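Freshwater cyanophage protein (Microcystis phage Mic1, PDB 6L2W) is probably a structural protein of the cyanophage, has a novel fold, and pairs in the crystal through a two-fold symmetric, partly aromatic interface. Local coordinates at the interface of chains A and B. Residues are numbered along the deposited sequence; one frame, centred on the assembly and turned at random. Chains: chain A/B, freshwater cyanophage protein.

The interface of chains A and B. Residues chain A 66-67, 73, 77; chain B 18, 33, 39.
The loop carrying A:Asn67 and A:Phe73, together with strand 75-77 of chain A, meets strand 17-23 and the 3-10 helices 33-35 and 39-41 of chain B. This is an apolar, largely aromatic patch of a two-fold interface in Gp72, a phage protein of novel fold; its twin has the chains exchanged, and the symmetry suggests a homodimer, though the structure alone does not show that the pair forms in solution. No polar pair within bonding distance links the chains in this patch. The ring of A:Phe73 fits into the corner made by B:Leu33 over one face and B:Tyr39 at one edge. The leucine, crossing it at about a right angle, sets methyl CD1 over the phenyl ring, 3.6 Å from the centroid. Its other methyl, CD2, lies over the same face but nearer the rim, 3.4 Å from A:Phe73 CD1. A:Phe73 and B:Tyr39 run alongside, pointing the same way, with their planes at 89°, edge-to-face. A:Phe73 CD1 sits over the middle of the tyrosine face, 3.6 Å above its plane, while A:Phe73 CE1 lies 3.4 Å from the phenol carbon CZ of B:Tyr39. At the opposite edge, on the leucine's side of the plane, A:Phe73 CE2 meets B:Phe18 CE2 at 3.7 Å, the two side chains crossing at about a right angle. CG anti to the backbone N (chi1 -176°) carries the B:Phe18 ring out to chain A, between A:Asn67 and A:Tyr77. Its CD2 is 3.5 Å from the backbone O of A:Asn67, while its tip CZ packs 3.6 Å from A:Tyr77 CD1.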
ATOM      1  N   ALA A  66      11.395   1.699   9.374  1.00 45.65           N
ATOM      2  CA  ALA A  66      12.129   2.116   8.167  1.00 44.96           C
ATOM      3  C   ALA A  66      11.946   1.065   7.067  1.00 40.62           C
ATOM      4  O   ALA A  66      11.794  -0.115   7.348  1.00 42.15           O
ATOM      5  CB  ALA A  66      13.586   2.340   8.489  1.00 41.46           C
ATOM      6  N   ASN A  67      11.932   1.523   5.823  1.00 40.93           N
ATOM      7  CA  ASN A  67      11.500   0.689   4.700  1.00 42.94           C
ATOM      8  C   ASN A  67      12.704   0.020   4.017  1.00 43.70           C
ATOM      9  O   ASN A  67      12.530  -0.707   3.040  1.00 50.90           O
ATOM     10  CB  ASN A  67      10.625   1.489   3.726  1.00 39.07           C
ATOM     11  CG  ASN A  67      11.333   2.679   3.118  1.00 40.44           C
ATOM     12  OD1 ASN A  67      12.555   2.750   3.159  1.00 38.67           O
ATOM     13  ND2 ASN A  67      10.573   3.616   2.570  1.00 40.49           N
ATOM     14  N   PHE A  73      11.699   4.488  -2.692  1.00 48.37           N
ATOM     15  CA  PHE A  73      10.452   3.869  -2.185  1.00 43.02           C
ATOM     16  C   PHE A  73       9.855   4.775  -1.109  1.00 40.50           C
ATOM     17  O   PHE A  73      10.445   4.944  -0.017  1.00 41.77           O
ATOM     18  CB  PHE A  73      10.721   2.459  -1.656  1.00 43.12           C
ATOM     19  CG  PHE A  73       9.496   1.623  -1.369  1.00 39.46           C
ATOM     20  CD1 PHE A  73       8.716   1.132  -2.403  1.00 37.77           C
ATOM     21  CD2 PHE A  73       9.156   1.288  -0.068  1.00 34.96           C
ATOM     22  CE1 PHE A  73       7.605   0.345  -2.137  1.00 38.11           C
ATOM     23  CE2 PHE A  73       8.044   0.504   0.194  1.00 37.05           C
ATOM     24  CZ  PHE A  73       7.281   0.015  -0.841  1.00 35.87           C
ATOM     25  N   TYR A  77       5.452   0.530   5.857  1.00 34.13           N
ATOM     26  CA  TYR A  77       4.402  -0.306   6.434  1.00 36.70           C
ATOM     27  C   TYR A  77       4.686  -0.608   7.907  1.00 37.07           C
ATOM     28  O   TYR A  77       5.831  -0.619   8.307  1.00 39.85           O
ATOM     29  CB  TYR A  77       4.258  -1.598   5.635  1.00 38.30           C
ATOM     30  CG  TYR A  77       3.536  -1.426   4.324  1.00 42.20           C
ATOM     31  CD1 TYR A  77       4.199  -0.972   3.194  1.00 41.97           C
ATOM     32  CD2 TYR A  77       2.196  -1.752   4.210  1.00 43.83           C
ATOM     33  CE1 TYR A  77       3.540  -0.848   1.982  1.00 47.73           C
ATOM     34  CE2 TYR A  77       1.526  -1.643   3.004  1.00 47.27           C
ATOM     35  CZ  TYR A  77       2.198  -1.179   1.888  1.00 48.75           C
ATOM     36  OH  TYR A  77       1.528  -1.039   0.707  1.00 54.43           O
TER
ATOM     37  N   PHE B  18      12.063  -5.586   6.257  1.00 52.46           N
ATOM     38  CA  PHE B  18      10.957  -5.314   5.373  1.00 50.49           C
ATOM     39  C   PHE B  18      11.306  -5.894   4.009  1.00 53.17           C
ATOM     40  O   PHE B  18      12.350  -5.566   3.468  1.00 56.34           O
ATOM     41  CB  PHE B  18      10.715  -3.805   5.252  1.00 47.45           C
ATOM     42  CG  PHE B  18       9.513  -3.440   4.423  1.00 46.32           C
ATOM     43  CD1 PHE B  18       8.253  -3.909   4.761  1.00 47.01           C
ATOM     44  CD2 PHE B  18       9.632  -2.613   3.321  1.00 44.61           C
ATOM     45  CE1 PHE B  18       7.144  -3.589   3.992  1.00 43.63           C
ATOM     46  CE2 PHE B  18       8.519  -2.277   2.565  1.00 42.96           C
ATOM     47  CZ  PHE B  18       7.281  -2.777   2.895  1.00 41.68           C
ATOM     48  N   LEU B  33      12.756  -4.624  -4.044  1.00 48.35           N
ATOM     49  CA  LEU B  33      12.968  -3.183  -3.987  1.00 54.36           C
ATOM     50  C   LEU B  33      14.418  -2.824  -4.280  1.00 52.70           C
ATOM     51  O   LEU B  33      14.677  -1.810  -4.910  1.00 50.60           O
ATOM     52  CB  LEU B  33      12.616  -2.687  -2.583  1.00 55.35           C
ATOM     53  CG  LEU B  33      11.149  -2.373  -2.385  1.00 56.75           C
ATOM     54  CD1 LEU B  33      10.929  -1.746  -1.024  1.00 60.80           C
ATOM     55  CD2 LEU B  33      10.665  -1.455  -3.492  1.00 62.12           C
ATOM     56  N   TYR B  39      10.787   3.333  -8.830  1.00 53.28           N
ATOM     57  CA  TYR B  39       9.815   2.363  -8.309  1.00 45.87           C
ATOM     58  C   TYR B  39       8.416   2.673  -8.829  1.00 44.68           C
ATOM     59  O   TYR B  39       7.686   1.783  -9.237  1.00 44.58           O
ATOM     60  CB  TYR B  39       9.774   2.310  -6.778  1.00 44.27           C
ATOM     61  CG  TYR B  39       8.744   1.336  -6.254  1.00 41.89           C
ATOM     62  CD1 TYR B  39       9.033  -0.009  -6.158  1.00 45.37           C
ATOM     63  CD2 TYR B  39       7.464   1.741  -5.918  1.00 41.95           C
ATOM     64  CE1 TYR B  39       8.097  -0.931  -5.732  1.00 45.74           C
ATOM     65  CE2 TYR B  39       6.509   0.837  -5.481  1.00 44.83           C
ATOM     66  CZ  TYR B  39       6.831  -0.509  -5.383  1.00 49.71           C
ATOM     67  OH  TYR B  39       5.935  -1.440  -4.942  1.00 51.65           O
TER